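Local structure of transposon Tn7 transposition protein TnsA (Escherichia coli, 1T0F) at residues E189-L201 against T231-I244. The protein forms the Tn7 transposase together with TnsB and, as a restriction enzyme-like endonuclease, breaks the 5' DNA strands during transposition. Numbering follows the deposited sequence.
Sequences EVSAELLAQLSPL and TLSEIRALTANGFI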
# COMPACT_ATOMS: atom_id res chain seq x y z
N GLU A 189 -15.87 -11.58 6.68
CA GLU A 189 -16.21 -10.54 7.63
C GLU A 189 -15.86 -11.01 9.04
O GLU A 189 -16.14 -12.15 9.41
CB GLU A 189 -17.70 -10.21 7.56
CG GLU A 189 -18.15 -9.18 8.57
CD GLU A 189 -17.40 -7.86 8.42
OE1 GLU A 189 -17.63 -7.16 7.41
OE2 GLU A 189 -16.58 -7.54 9.30
N VAL A 190 -15.24 -10.13 9.83
CA VAL A 190 -14.86 -10.48 11.19
C VAL A 190 -15.98 -10.21 12.18
O VAL A 190 -16.33 -9.06 12.46
CB VAL A 190 -13.59 -9.70 11.62
CG1 VAL A 190 -13.83 -8.20 11.49
CG2 VAL A 190 -13.22 -10.07 13.05
N SER A 191 -16.55 -11.28 12.72
CA SER A 191 -17.63 -11.16 13.69
C SER A 191 -17.03 -10.94 15.08
O SER A 191 -15.83 -11.08 15.27
CB SER A 191 -18.48 -12.43 13.69
OG SER A 191 -17.73 -13.55 14.11
N ALA A 192 -17.88 -10.61 16.05
CA ALA A 192 -17.42 -10.39 17.41
C ALA A 192 -16.93 -11.72 17.98
O ALA A 192 -16.04 -11.76 18.84
CB ALA A 192 -18.55 -9.84 18.26
N GLU A 193 -17.52 -12.80 17.50
CA GLU A 193 -17.17 -14.14 17.94
C GLU A 193 -15.77 -14.50 17.45
O GLU A 193 -14.97 -15.08 18.18
CB GLU A 193 -18.18 -15.16 17.40
CG GLU A 193 -19.65 -14.84 17.71
CD GLU A 193 -20.23 -13.71 16.85
OE1 GLU A 193 -19.82 -12.55 17.02
OE2 GLU A 193 -21.09 -14.00 15.99
N LEU A 194 -15.48 -14.14 16.20
CA LEU A 194 -14.16 -14.43 15.62
C LEU A 194 -13.11 -13.54 16.28
O LEU A 194 -12.01 -14.00 16.57
CB LEU A 194 -14.17 -14.19 14.11
CG LEU A 194 -12.86 -14.50 13.38
CD1 LEU A 194 -12.37 -15.89 13.76
CD2 LEU A 194 -13.07 -14.39 11.88
N LEU A 195 -13.45 -12.28 16.51
CA LEU A 195 -12.53 -11.35 17.15
C LEU A 195 -12.21 -11.83 18.57
O LEU A 195 -11.11 -11.60 19.07
CB LEU A 195 -13.16 -9.95 17.21
CG LEU A 195 -12.20 -8.80 17.51
CD1 LEU A 195 -11.32 -8.56 16.29
CD2 LEU A 195 -12.99 -7.53 17.84
N ALA A 196 -13.17 -12.50 19.20
CA ALA A 196 -12.99 -13.01 20.55
C ALA A 196 -11.98 -14.16 20.61
O ALA A 196 -11.54 -14.55 21.69
CB ALA A 196 -14.34 -13.48 21.10
N GLN A 197 -11.62 -14.70 19.45
CA GLN A 197 -10.67 -15.80 19.38
C GLN A 197 -9.21 -15.37 19.45
O GLN A 197 -8.32 -16.19 19.68
CB GLN A 197 -10.90 -16.60 18.10
CG GLN A 197 -12.17 -17.44 18.11
CD GLN A 197 -12.09 -18.62 19.06
OE1 GLN A 197 -12.07 -18.45 20.28
NE2 GLN A 197 -12.01 -19.82 18.50
N LEU A 198 -8.95 -14.08 19.23
CA LEU A 198 -7.58 -13.58 19.26
C LEU A 198 -6.87 -13.90 20.56
O LEU A 198 -5.73 -14.36 20.55
CB LEU A 198 -7.57 -12.06 19.02
CG LEU A 198 -7.88 -11.60 17.59
CD1 LEU A 198 -8.09 -10.09 17.58
CD2 LEU A 198 -6.73 -11.99 16.67
N SER A 199 -7.54 -13.67 21.68
CA SER A 199 -6.95 -13.92 22.99
C SER A 199 -6.59 -15.40 23.20
O SER A 199 -5.44 -15.72 23.50
CB SER A 199 -7.90 -13.44 24.09
OG SER A 199 -7.34 -13.64 25.38
N PRO A 200 -7.57 -16.31 23.06
CA PRO A 200 -7.22 -17.72 23.27
C PRO A 200 -6.21 -18.24 22.25
O PRO A 200 -5.33 -19.04 22.58
CB PRO A 200 -8.57 -18.43 23.18
CG PRO A 200 -9.38 -17.53 22.30
CD PRO A 200 -9.01 -16.16 22.80
N LEU A 201 -6.32 -17.79 21.00
CA LEU A 201 -5.39 -18.22 19.96
C LEU A 201 -3.98 -17.72 20.27
O LEU A 201 -3.00 -18.42 20.01
CB LEU A 201 -5.84 -17.71 18.59
CG LEU A 201 -7.13 -18.32 18.03
CD1 LEU A 201 -7.52 -17.60 16.74
CD2 LEU A 201 -6.93 -19.81 17.79
N THR A 231 -9.74 -24.18 13.18
CA THR A 231 -8.77 -23.25 13.71
C THR A 231 -8.02 -22.48 12.62
O THR A 231 -7.84 -21.27 12.71
CB THR A 231 -7.79 -23.98 14.63
OG1 THR A 231 -8.53 -24.65 15.66
CG2 THR A 231 -6.82 -22.99 15.27
N LEU A 232 -7.58 -23.18 11.57
CA LEU A 232 -6.86 -22.52 10.48
C LEU A 232 -7.75 -21.49 9.80
O LEU A 232 -7.27 -20.41 9.43
CB LEU A 232 -6.38 -23.54 9.44
CG LEU A 232 -5.67 -22.95 8.21
CD1 LEU A 232 -4.44 -22.17 8.64
CD2 LEU A 232 -5.27 -24.07 7.25
N SER A 233 -9.03 -21.81 9.63
CA SER A 233 -9.95 -20.88 8.98
C SER A 233 -10.09 -19.61 9.80
O SER A 233 -10.22 -18.52 9.24
CB SER A 233 -11.32 -21.53 8.77
OG SER A 233 -11.97 -21.79 10.00
N GLU A 234 -10.05 -19.74 11.12
CA GLU A 234 -10.16 -18.57 11.99
C GLU A 234 -8.89 -17.74 11.88
O GLU A 234 -8.94 -16.52 11.77
CB GLU A 234 -10.39 -19.00 13.44
CG GLU A 234 -11.61 -19.87 13.64
CD GLU A 234 -11.89 -20.15 15.10
OE1 GLU A 234 -10.92 -20.43 15.84
OE2 GLU A 234 -13.07 -20.11 15.50
N ILE A 235 -7.74 -18.41 11.93
CA ILE A 235 -6.45 -17.74 11.83
C ILE A 235 -6.34 -17.05 10.48
O ILE A 235 -5.85 -15.93 10.37
CB ILE A 235 -5.29 -18.76 11.99
CG1 ILE A 235 -5.22 -19.26 13.43
CG2 ILE A 235 -3.96 -18.12 11.60
CD1 ILE A 235 -4.90 -18.18 14.45
N ARG A 236 -6.81 -17.73 9.44
CA ARG A 236 -6.76 -17.18 8.09
C ARG A 236 -7.55 -15.88 8.00
O ARG A 236 -7.07 -14.89 7.44
CB ARG A 236 -7.30 -18.21 7.10
CG ARG A 236 -7.17 -17.82 5.64
CD ARG A 236 -7.65 -18.96 4.74
NE ARG A 236 -7.58 -18.63 3.32
CZ ARG A 236 -8.28 -17.65 2.75
NH1 ARG A 236 -9.10 -16.91 3.48
NH2 ARG A 236 -8.16 -17.41 1.45
N ALA A 237 -8.77 -15.88 8.54
CA ALA A 237 -9.63 -14.70 8.49
C ALA A 237 -9.05 -13.54 9.30
O ALA A 237 -9.07 -12.39 8.85
CB ALA A 237 -11.03 -15.05 9.00
N LEU A 238 -8.53 -13.84 10.49
CA LEU A 238 -7.96 -12.80 11.33
C LEU A 238 -6.68 -12.23 10.71
O LEU A 238 -6.38 -11.04 10.84
CB LEU A 238 -7.67 -13.35 12.73
CG LEU A 238 -8.92 -13.66 13.57
CD1 LEU A 238 -8.56 -14.55 14.76
CD2 LEU A 238 -9.55 -12.34 14.02
N THR A 239 -5.93 -13.09 10.01
CA THR A 239 -4.69 -12.65 9.37
C THR A 239 -4.99 -11.76 8.16
O THR A 239 -4.35 -10.73 7.97
CB THR A 239 -3.84 -13.85 8.91
OG1 THR A 239 -3.49 -14.67 10.04
CG2 THR A 239 -2.55 -13.36 8.27
N ALA A 240 -5.97 -12.17 7.35
CA ALA A 240 -6.34 -11.40 6.16
C ALA A 240 -6.83 -10.00 6.54
O ALA A 240 -6.61 -9.02 5.82
CB ALA A 240 -7.41 -12.14 5.38
N ASN A 241 -7.50 -9.91 7.69
CA ASN A 241 -8.01 -8.64 8.17
C ASN A 241 -6.95 -7.82 8.90
O ASN A 241 -7.21 -6.67 9.27
CB ASN A 241 -9.22 -8.88 9.08
CG ASN A 241 -10.48 -9.13 8.29
OD1 ASN A 241 -11.14 -8.19 7.86
ND2 ASN A 241 -10.81 -10.40 8.09
N GLY A 242 -5.77 -8.40 9.09
CA GLY A 242 -4.68 -7.68 9.73
C GLY A 242 -4.48 -7.83 11.23
O GLY A 242 -3.48 -7.34 11.76
N PHE A 243 -5.42 -8.47 11.91
CA PHE A 243 -5.30 -8.65 13.36
C PHE A 243 -4.14 -9.57 13.70
O PHE A 243 -3.58 -9.51 14.80
CB PHE A 243 -6.62 -9.17 13.93
CG PHE A 243 -7.74 -8.18 13.79
CD1 PHE A 243 -7.64 -6.93 14.39
CD2 PHE A 243 -8.86 -8.48 13.03
CE1 PHE A 243 -8.63 -5.98 14.23
CE2 PHE A 243 -9.87 -7.53 12.86
CZ PHE A 243 -9.75 -6.28 13.46
N ILE A 244 -3.76 -10.40 12.74
CA ILE A 244 -2.62 -11.28 12.89
C ILE A 244 -1.69 -11.01 11.73
O ILE A 244 -2.14 -10.93 10.58
CB ILE A 244 -3.04 -12.77 12.83
CG1 ILE A 244 -3.99 -13.09 14.00
CG2 ILE A 244 -1.81 -13.67 12.88
CD1 ILE A 244 -4.53 -14.52 13.94
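Thr231 CG2 and Leu201 CD2, 4.1 Å apart, meet where helix 230-240 packs against the helical turns of 189-201, within the C-terminal TnsA domain, whose family belongs to the helix-turn-helix clan. The Thr231 hydroxyl is engaged by Asp221 instead. One turn on, Glu234 reaches the amide of Gln197: NE2 donates to OE1 (2.9 Å) and, at 3.2 Å, to OE2, both on their syn sides and about 20° out of the carboxylate plane. Amide and carboxylate planes stand 80° apart. The Gln197 chain bends at chi2, which brings NE2 before the two oxygens, slightly out of their plane. The aliphatic base of Glu234 serves the apolar side, its CB lying against Leu194 CD1. With an alanine at Glu234, the Gln197 amide would probably lose both acceptors and be left to swing, and Leu194 CD1 would lose the CG beside it. Ile235 turns its CD1 to Leu201 CD1 at 3.5 Å, and Ala237 CB receives the other methyl of Leu194, CD2, at 3.6 Å. Leu238 lies at the centre of the apolar seam: its CD1 touches Leu198 CD2 and Leu201 CD1, whereas CD2 approaches the Leu194 carbonyl oxygen as well as Leu198. Beyond it the helix closes at Gly242 in a Schellman motif, with Asn241 ND2 hydrogen-bonded to Ala237 O on the preceding turn and to Glu188 O. That turn delivers Phe243 to the 189-201 side. Its CB rests against Leu198, and Val190 CG2 approaches its CE2 obliquely. Leu195, with CG anti to its backbone nitrogen, sends CD1 over one face of the Phe243 ring, a CH-pi contact 3.9 Å from the centroid and 13° off the ring normal. Ile244 joins the seam to strand 261-262 through Ile262, and its CG1 touches Leu198 CD2 at 4.0 Å.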